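Local coordinates for protein fimbrial structural subunit (Actinomyces naeslundii, PDB 3QDH) that forms the shaft of type 2 fimbriae and probably mediates adhesion to streptococci and host cells during oral biofilm development, at residues K38-D48 with R122-E133. Sequence-based numbering, arbitrary orientation.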
ATOM      1  N   LYS A  38     -36.882  12.245   9.628  1.00 21.00           N
ATOM      2  CA  LYS A  38     -37.008  11.458  10.865  1.00 20.76           C
ATOM      3  C   LYS A  38     -36.332  10.081  10.786  1.00 19.88           C
ATOM      4  O   LYS A  38     -36.686   9.161  11.529  1.00 19.90           O
ATOM      5  CB  LYS A  38     -38.491  11.305  11.266  1.00 21.17           C
ATOM      6  CG  LYS A  38     -39.196  12.611  11.666  1.00 24.28           C
ATOM      7  CD  LYS A  38     -38.686  13.126  13.016  1.00 29.68           C
ATOM      8  CE  LYS A  38     -39.624  14.169  13.623  1.00 32.37           C
ATOM      9  NZ  LYS A  38     -39.006  14.820  14.827  1.00 33.58           N
ATOM     10  N   SER A  39     -35.364   9.943   9.883  1.00 18.30           N
ATOM     11  CA  SER A  39     -34.561   8.724   9.780  1.00 17.20           C
ATOM     12  C   SER A  39     -33.164   9.015  10.328  1.00 16.08           C
ATOM     13  O   SER A  39     -32.535  10.008   9.942  1.00 15.10           O
ATOM     14  CB  SER A  39     -34.507   8.259   8.315  1.00 17.48           C
ATOM     15  OG  SER A  39     -33.566   7.214   8.136  1.00 20.59           O
ATOM     16  N   PHE A  40     -32.684   8.163  11.234  1.00 14.22           N
ATOM     17  CA  PHE A  40     -31.391   8.377  11.883  1.00 13.63           C
ATOM     18  C   PHE A  40     -30.501   7.157  11.790  1.00 13.23           C
ATOM     19  O   PHE A  40     -31.004   6.040  11.743  1.00 13.01           O
ATOM     20  CB  PHE A  40     -31.587   8.713  13.367  1.00 13.91           C
ATOM     21  CG  PHE A  40     -32.497   9.880  13.602  1.00 14.98           C
ATOM     22  CD1 PHE A  40     -31.986  11.169  13.684  1.00 17.07           C
ATOM     23  CD2 PHE A  40     -33.867   9.686  13.728  1.00 17.31           C
ATOM     24  CE1 PHE A  40     -32.833  12.267  13.897  1.00 18.12           C
ATOM     25  CE2 PHE A  40     -34.729  10.772  13.935  1.00 18.52           C
ATOM     26  CZ  PHE A  40     -34.206  12.064  14.022  1.00 18.51           C
ATOM     27  N   TYR A  41     -29.184   7.374  11.767  1.00 12.40           N
ATOM     28  CA  TYR A  41     -28.215   6.272  11.882  1.00 12.21           C
ATOM     29  C   TYR A  41     -28.219   5.627  13.267  1.00 12.08           C
ATOM     30  O   TYR A  41     -28.144   6.317  14.286  1.00 11.63           O
ATOM     31  CB  TYR A  41     -26.788   6.736  11.574  1.00 11.91           C
ATOM     32  CG  TYR A  41     -26.596   7.123  10.125  1.00 12.41           C
ATOM     33  CD1 TYR A  41     -26.548   6.153   9.121  1.00 12.05           C
ATOM     34  CD2 TYR A  41     -26.474   8.467   9.760  1.00 14.03           C
ATOM     35  CE1 TYR A  41     -26.376   6.517   7.776  1.00 14.41           C
ATOM     36  CE2 TYR A  41     -26.291   8.840   8.427  1.00 14.97           C
ATOM     37  CZ  TYR A  41     -26.252   7.863   7.447  1.00 13.76           C
ATOM     38  OH  TYR A  41     -26.096   8.259   6.143  1.00 14.44           O
ATOM     39  N   LYS A  42     -28.291   4.299  13.281  1.00 12.12           N
ATOM     40  CA  LYS A  42     -28.009   3.517  14.483  1.00 12.32           C
ATOM     41  C   LYS A  42     -26.501   3.407  14.603  1.00 11.81           C
ATOM     42  O   LYS A  42     -25.940   3.399  15.709  1.00 10.84           O
ATOM     43  CB  LYS A  42     -28.604   2.112  14.369  1.00 13.12           C
ATOM     44  CG  LYS A  42     -30.136   2.033  14.306  1.00 15.64           C
ATOM     45  CD  LYS A  42     -30.522   0.553  14.158  1.00 20.21           C
ATOM     46  CE  LYS A  42     -31.892   0.370  13.570  1.00 23.37           C
ATOM     47  NZ  LYS A  42     -32.194  -1.083  13.365  1.00 25.45           N
ATOM     48  N   TYR A  43     -25.841   3.310  13.447  1.00 10.94           N
ATOM     49  CA  TYR A  43     -24.392   3.256  13.394  1.00 11.12           C
ATOM     50  C   TYR A  43     -23.923   3.468  11.959  1.00 10.30           C
ATOM     51  O   TYR A  43     -24.717   3.396  11.031  1.00 11.23           O
ATOM     52  CB  TYR A  43     -23.843   1.911  13.958  1.00 10.84           C
ATOM     53  CG  TYR A  43     -24.497   0.693  13.340  1.00 11.15           C
ATOM     54  CD1 TYR A  43     -24.038   0.162  12.129  1.00 11.77           C
ATOM     55  CD2 TYR A  43     -25.580   0.068  13.976  1.00 11.69           C
ATOM     56  CE1 TYR A  43     -24.691  -0.950  11.541  1.00 13.11           C
ATOM     57  CE2 TYR A  43     -26.222  -1.039  13.415  1.00 12.42           C
ATOM     58  CZ  TYR A  43     -25.773  -1.540  12.205  1.00 13.79           C
ATOM     59  OH  TYR A  43     -26.406  -2.637  11.669  1.00 14.03           O
ATOM     60  N   PHE A  44     -22.637   3.746  11.802  1.00  9.99           N
ATOM     61  CA  PHE A  44     -22.001   3.908  10.494  1.00 10.45           C
ATOM     62  C   PHE A  44     -20.516   3.590  10.661  1.00 10.61           C
ATOM     63  O   PHE A  44     -19.800   4.287  11.376  1.00 11.10           O
ATOM     64  CB  PHE A  44     -22.222   5.343   9.951  1.00  9.87           C
ATOM     65  CG  PHE A  44     -21.773   5.535   8.517  1.00 10.89           C
ATOM     66  CD1 PHE A  44     -22.689   5.893   7.528  1.00 12.58           C
ATOM     67  CD2 PHE A  44     -20.442   5.371   8.170  1.00 11.67           C
ATOM     68  CE1 PHE A  44     -22.273   6.065   6.190  1.00 14.17           C
ATOM     69  CE2 PHE A  44     -20.013   5.538   6.836  1.00 13.62           C
ATOM     70  CZ  PHE A  44     -20.923   5.893   5.857  1.00 12.01           C
ATOM     71  N   GLN A  45     -20.048   2.530  10.002  1.00 10.80           N
ATOM     72  CA  GLN A  45     -18.679   2.057  10.180  1.00 10.70           C
ATOM     73  C   GLN A  45     -18.051   1.705   8.840  1.00 11.40           C
ATOM     74  O   GLN A  45     -18.680   1.032   8.026  1.00 10.98           O
ATOM     75  CB  GLN A  45     -18.675   0.813  11.088  1.00 11.15           C
ATOM     76  CG  GLN A  45     -17.287   0.197  11.390  1.00 11.04           C
ATOM     77  CD  GLN A  45     -17.410  -1.074  12.220  1.00 12.66           C
ATOM     78  OE1 GLN A  45     -17.296  -1.054  13.455  1.00 14.02           O
ATOM     79  NE2 GLN A  45     -17.675  -2.179  11.547  1.00 11.91           N
ATOM     80  N   LEU A  46     -16.810   2.147   8.624  1.00 11.74           N
ATOM     81  CA  LEU A  46     -16.006   1.650   7.515  1.00 12.43           C
ATOM     82  C   LEU A  46     -15.120   0.517   8.056  1.00 12.71           C
ATOM     83  O   LEU A  46     -14.461   0.666   9.091  1.00 12.45           O
ATOM     84  CB  LEU A  46     -15.153   2.767   6.900  1.00 12.46           C
ATOM     85  CG  LEU A  46     -15.883   3.978   6.268  1.00 13.11           C
ATOM     86  CD1 LEU A  46     -14.869   5.064   5.902  1.00 14.73           C
ATOM     87  CD2 LEU A  46     -16.734   3.580   5.056  1.00 13.78           C
ATOM     88  N   ARG A  47     -15.126  -0.614   7.357  1.00 13.14           N
ATOM     89  CA  ARG A  47     -14.452  -1.821   7.823  1.00 13.91           C
ATOM     90  C   ARG A  47     -13.563  -2.354   6.711  1.00 14.56           C
ATOM     91  O   ARG A  47     -13.926  -2.285   5.542  1.00 14.18           O
ATOM     92  CB  ARG A  47     -15.471  -2.890   8.202  1.00 14.27           C
ATOM     93  CG  ARG A  47     -14.870  -4.145   8.851  1.00 15.80           C
ATOM     94  CD  ARG A  47     -15.968  -5.111   9.249  1.00 18.17           C
ATOM     95  NE  ARG A  47     -16.726  -4.642  10.415  1.00 21.80           N
ATOM     96  CZ  ARG A  47     -17.690  -5.344  11.010  1.00 22.88           C
ATOM     97  NH1 ARG A  47     -18.025  -6.550  10.535  1.00 24.30           N
ATOM     98  NH2 ARG A  47     -18.320  -4.852  12.077  1.00 20.79           N
ATOM     99  N   ASP A  48     -12.410  -2.893   7.092  1.00 15.29           N
ATOM    100  CA  ASP A  48     -11.441  -3.404   6.137  1.00 16.26           C
ATOM    101  C   ASP A  48     -10.586  -4.454   6.833  1.00 16.93           C
ATOM    102  O   ASP A  48      -9.878  -4.155   7.798  1.00 17.55           O
ATOM    103  CB  ASP A  48     -10.567  -2.257   5.589  1.00 16.16           C
ATOM    104  CG  ASP A  48      -9.831  -2.623   4.295  1.00 16.16           C
ATOM    105  OD1 ASP A  48      -9.333  -3.758   4.177  1.00 15.06           O
ATOM    106  OD2 ASP A  48      -9.710  -1.758   3.398  1.00 16.69           O
ATOM    107  N   ARG A 122     -10.482  -5.338  -0.192  1.00 15.18           N
ATOM    108  CA  ARG A 122     -11.846  -4.827  -0.249  1.00 15.56           C
ATOM    109  C   ARG A 122     -12.155  -4.138   1.077  1.00 15.36           C
ATOM    110  O   ARG A 122     -11.507  -4.400   2.097  1.00 16.22           O
ATOM    111  CB  ARG A 122     -12.848  -5.967  -0.450  1.00 15.69           C
ATOM    112  CG  ARG A 122     -12.831  -6.605  -1.837  1.00 16.39           C
ATOM    113  CD  ARG A 122     -13.890  -7.691  -1.904  1.00 18.12           C
ATOM    114  NE  ARG A 122     -13.832  -8.520  -3.110  1.00 17.36           N
ATOM    115  CZ  ARG A 122     -14.464  -8.256  -4.252  1.00 18.06           C
ATOM    116  NH1 ARG A 122     -15.184  -7.140  -4.406  1.00 15.56           N
ATOM    117  NH2 ARG A 122     -14.359  -9.112  -5.261  1.00 18.42           N
ATOM    118  N   ALA A 123     -13.146  -3.259   1.059  1.00 15.97           N
ATOM    119  CA  ALA A 123     -13.634  -2.617   2.276  1.00 15.49           C
ATOM    120  C   ALA A 123     -15.148  -2.710   2.282  1.00 15.57           C
ATOM    121  O   ALA A 123     -15.766  -2.986   1.243  1.00 15.75           O
ATOM    122  CB  ALA A 123     -13.172  -1.153   2.337  1.00 15.36           C
ATOM    123  N   GLN A 124     -15.747  -2.495   3.450  1.00 14.68           N
ATOM    124  CA  GLN A 124     -17.188  -2.551   3.585  1.00 14.77           C
ATOM    125  C   GLN A 124     -17.716  -1.320   4.320  1.00 13.97           C
ATOM    126  O   GLN A 124     -16.974  -0.674   5.053  1.00 14.39           O
ATOM    127  CB  GLN A 124     -17.573  -3.810   4.358  1.00 14.49           C
ATOM    128  CG  GLN A 124     -17.367  -5.086   3.550  1.00 17.53           C
ATOM    129  CD  GLN A 124     -17.656  -6.331   4.333  1.00 21.04           C
ATOM    130  OE1 GLN A 124     -17.387  -6.408   5.535  1.00 24.53           O
ATOM    131  NE2 GLN A 124     -18.198  -7.339   3.649  1.00 23.01           N
ATOM    132  N   VAL A 125     -18.985  -0.997   4.107  1.00 13.90           N
ATOM    133  CA  VAL A 125     -19.671  -0.021   4.944  1.00 13.57           C
ATOM    134  C   VAL A 125     -20.755  -0.760   5.721  1.00 13.39           C
ATOM    135  O   VAL A 125     -21.608  -1.441   5.139  1.00 13.69           O
ATOM    136  CB  VAL A 125     -20.182   1.230   4.160  1.00 14.02           C
ATOM    137  CG1 VAL A 125     -21.062   0.844   2.978  1.00 15.16           C
ATOM    138  CG2 VAL A 125     -20.928   2.195   5.091  1.00 13.51           C
ATOM    139  N   ILE A 126     -20.667  -0.666   7.041  1.00 12.98           N
ATOM    140  CA  ILE A 126     -21.613  -1.303   7.952  1.00 13.49           C
ATOM    141  C   ILE A 126     -22.421  -0.172   8.569  1.00 13.08           C
ATOM    142  O   ILE A 126     -21.925   0.555   9.427  1.00 12.24           O
ATOM    143  CB  ILE A 126     -20.877  -2.116   9.077  1.00 13.59           C
ATOM    144  CG1 ILE A 126     -19.764  -3.025   8.502  1.00 14.93           C
ATOM    145  CG2 ILE A 126     -21.867  -2.880   9.973  1.00 14.96           C
ATOM    146  CD1 ILE A 126     -20.145  -3.845   7.323  1.00 15.38           C
ATOM    147  N   SER A 127     -23.649  -0.000   8.097  1.00 13.04           N
ATOM    148  CA  SER A 127     -24.508   1.064   8.610  0.50 13.28           C
ATOM    149  C   SER A 127     -25.975   0.650   8.592  1.00 13.60           C
ATOM    150  O   SER A 127     -26.367  -0.278   7.880  1.00 13.75           O
ATOM    151  CB  SER A 127     -24.287   2.389   7.863  0.50 13.09           C
ATOM    152  OG  SER A 127     -24.638   2.299   6.494  0.50 12.41           O
ATOM    153  N   ASP A 128     -26.768   1.323   9.416  1.00 13.70           N
ATOM    154  CA  ASP A 128     -28.198   1.070   9.464  1.00 14.43           C
ATOM    155  C   ASP A 128     -28.896   2.321   9.967  1.00 13.87           C
ATOM    156  O   ASP A 128     -28.296   3.135  10.676  1.00 13.54           O
ATOM    157  CB  ASP A 128     -28.474  -0.129  10.378  1.00 14.83           C
ATOM    158  CG  ASP A 128     -29.823  -0.784  10.114  1.00 16.07           C
ATOM    159  OD1 ASP A 128     -30.463  -0.540   9.055  1.00 17.44           O
ATOM    160  OD2 ASP A 128     -30.232  -1.565  10.990  1.00 19.92           O
ATOM    161  N   THR A 129     -30.161   2.468   9.597  1.00 14.34           N
ATOM    162  CA  THR A 129     -30.964   3.621   9.980  1.00 14.98           C
ATOM    163  C   THR A 129     -32.309   3.157  10.520  1.00 15.75           C
ATOM    164  O   THR A 129     -32.732   2.031  10.248  1.00 15.65           O
ATOM    165  CB  THR A 129     -31.241   4.522   8.771  1.00 14.90           C
ATOM    166  OG1 THR A 129     -31.778   3.718   7.714  1.00 16.04           O
ATOM    167  CG2 THR A 129     -29.948   5.209   8.294  1.00 14.41           C
ATOM    168  N   VAL A 130     -32.978   4.035  11.260  1.00 16.13           N
ATOM    169  CA  VAL A 130     -34.282   3.730  11.864  1.00 17.26           C
ATOM    170  C   VAL A 130     -35.137   5.002  11.861  1.00 18.33           C
ATOM    171  O   VAL A 130     -34.607   6.104  12.057  1.00 18.05           O
ATOM    172  CB  VAL A 130     -34.097   3.177  13.311  1.00 17.17           C
ATOM    173  CG1 VAL A 130     -33.460   4.244  14.250  1.00 16.98           C
ATOM    174  CG2 VAL A 130     -35.417   2.632  13.890  1.00 15.97           C
ATOM    175  N   TYR A 131     -36.436   4.860  11.598  1.00 19.88           N
ATOM    176  CA  TYR A 131     -37.375   5.969  11.767  1.00 22.22           C
ATOM    177  C   TYR A 131     -37.628   6.153  13.261  1.00 23.10           C
ATOM    178  O   TYR A 131     -37.896   5.186  13.982  1.00 21.90           O
ATOM    179  CB  TYR A 131     -38.696   5.713  11.021  1.00 22.90           C
ATOM    180  CG  TYR A 131     -39.647   6.904  10.983  1.00 26.98           C
ATOM    181  CD1 TYR A 131     -40.492   7.191  12.059  1.00 30.47           C
ATOM    182  CD2 TYR A 131     -39.704   7.733   9.868  1.00 30.39           C
ATOM    183  CE1 TYR A 131     -41.365   8.283  12.023  1.00 32.76           C
ATOM    184  CE2 TYR A 131     -40.577   8.826   9.820  1.00 32.88           C
ATOM    185  CZ  TYR A 131     -41.399   9.093  10.901  1.00 34.17           C
ATOM    186  OH  TYR A 131     -42.259  10.175  10.855  1.00 36.82           O
ATOM    187  N   ALA A 132     -37.496   7.386  13.730  1.00 24.61           N
ATOM    188  CA  ALA A 132     -37.782   7.703  15.121  1.00 26.63           C
ATOM    189  C   ALA A 132     -38.360   9.110  15.245  1.00 28.36           C
ATOM    190  O   ALA A 132     -37.989  10.016  14.497  1.00 27.94           O
ATOM    191  CB  ALA A 132     -36.533   7.552  15.979  1.00 26.05           C
ATOM    192  N   GLU A 133     -39.286   9.283  16.184  1.00 30.63           N
ATOM    193  CA  GLU A 133     -39.810  10.619  16.474  1.00 32.77           C
ATOM    194  C   GLU A 133     -38.794  11.423  17.277  1.00 33.38           C
ATOM    195  O   GLU A 133     -38.758  12.653  17.200  1.00 34.21           O
ATOM    196  CB  GLU A 133     -41.167  10.548  17.177  1.00 32.95           C
ATOM    197  CG  GLU A 133     -42.343  10.388  16.217  1.00 35.44           C
ATOM    198  CD  GLU A 133     -42.419  11.495  15.161  1.00 38.73           C
ATOM    199  OE1 GLU A 133     -42.132  12.671  15.486  1.00 40.84           O
ATOM    200  OE2 GLU A 133     -42.776  11.185  14.001  1.00 39.96           O
TER
HETATM  201  O   HOH W   1     -34.769   4.380   8.316  1.00 24.46           O
HETATM  202  O   HOH W   2     -25.975  -3.481   9.099  1.00 33.01           O
HETATM  203  O   HOH W   3     -28.845  -3.203  12.541  1.00 33.54           O
HETATM  204  O   HOH W   4     -18.045  -7.835   7.615  1.00 29.99           O
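Phe40 pairs with Val130 and Arg47 with Gln124 in an antiparallel strand ladder, and between Tyr41 and Tyr43 a beta bulge at Lys42 shifts the register by one residue. Both sides of the bulge turn to Asp128: its carbonyl O accepts Lys42 N at 2.9 Å, whereas its own N gives only a weak bond to Tyr43 O. The extended Lys42 chain then runs alongside Asp128, and Lys42 NZ meets Asp128 OD2 at 3.1 Å in a salt bridge, coming from above the carboxylate plane. With CG wedged between its backbone N and carbonyl carbon (chi1 51°), the Tyr43 ring folds back over the partner strand, one face over Asp128 N and CE1 3.8 Å from Ile126 CG2. A water joins Tyr43 OH to Asp128 OD2. Further along this face, Ile126 CG1 lies 3.9 Å above the centre of the Arg47 guanidinium, whose nitrogens reach the carbonyls of Pro142 and Ala143. On the opposite face Val125 CG2 sits over the Phe44 ring, 3.8 Å from CZ. At the far end Lys38 CB packs on a face of the Tyr131 ring, and Lys38 NZ donates to Glu133 O at 3.2 Å. Within the Sgo0707 N2-like region of this adhesin, strand 39-49 lies between strands 82-87 and 118-131, while Tyr41 and Phe44 pack against Leu92 and Ile95 of helix 89-96.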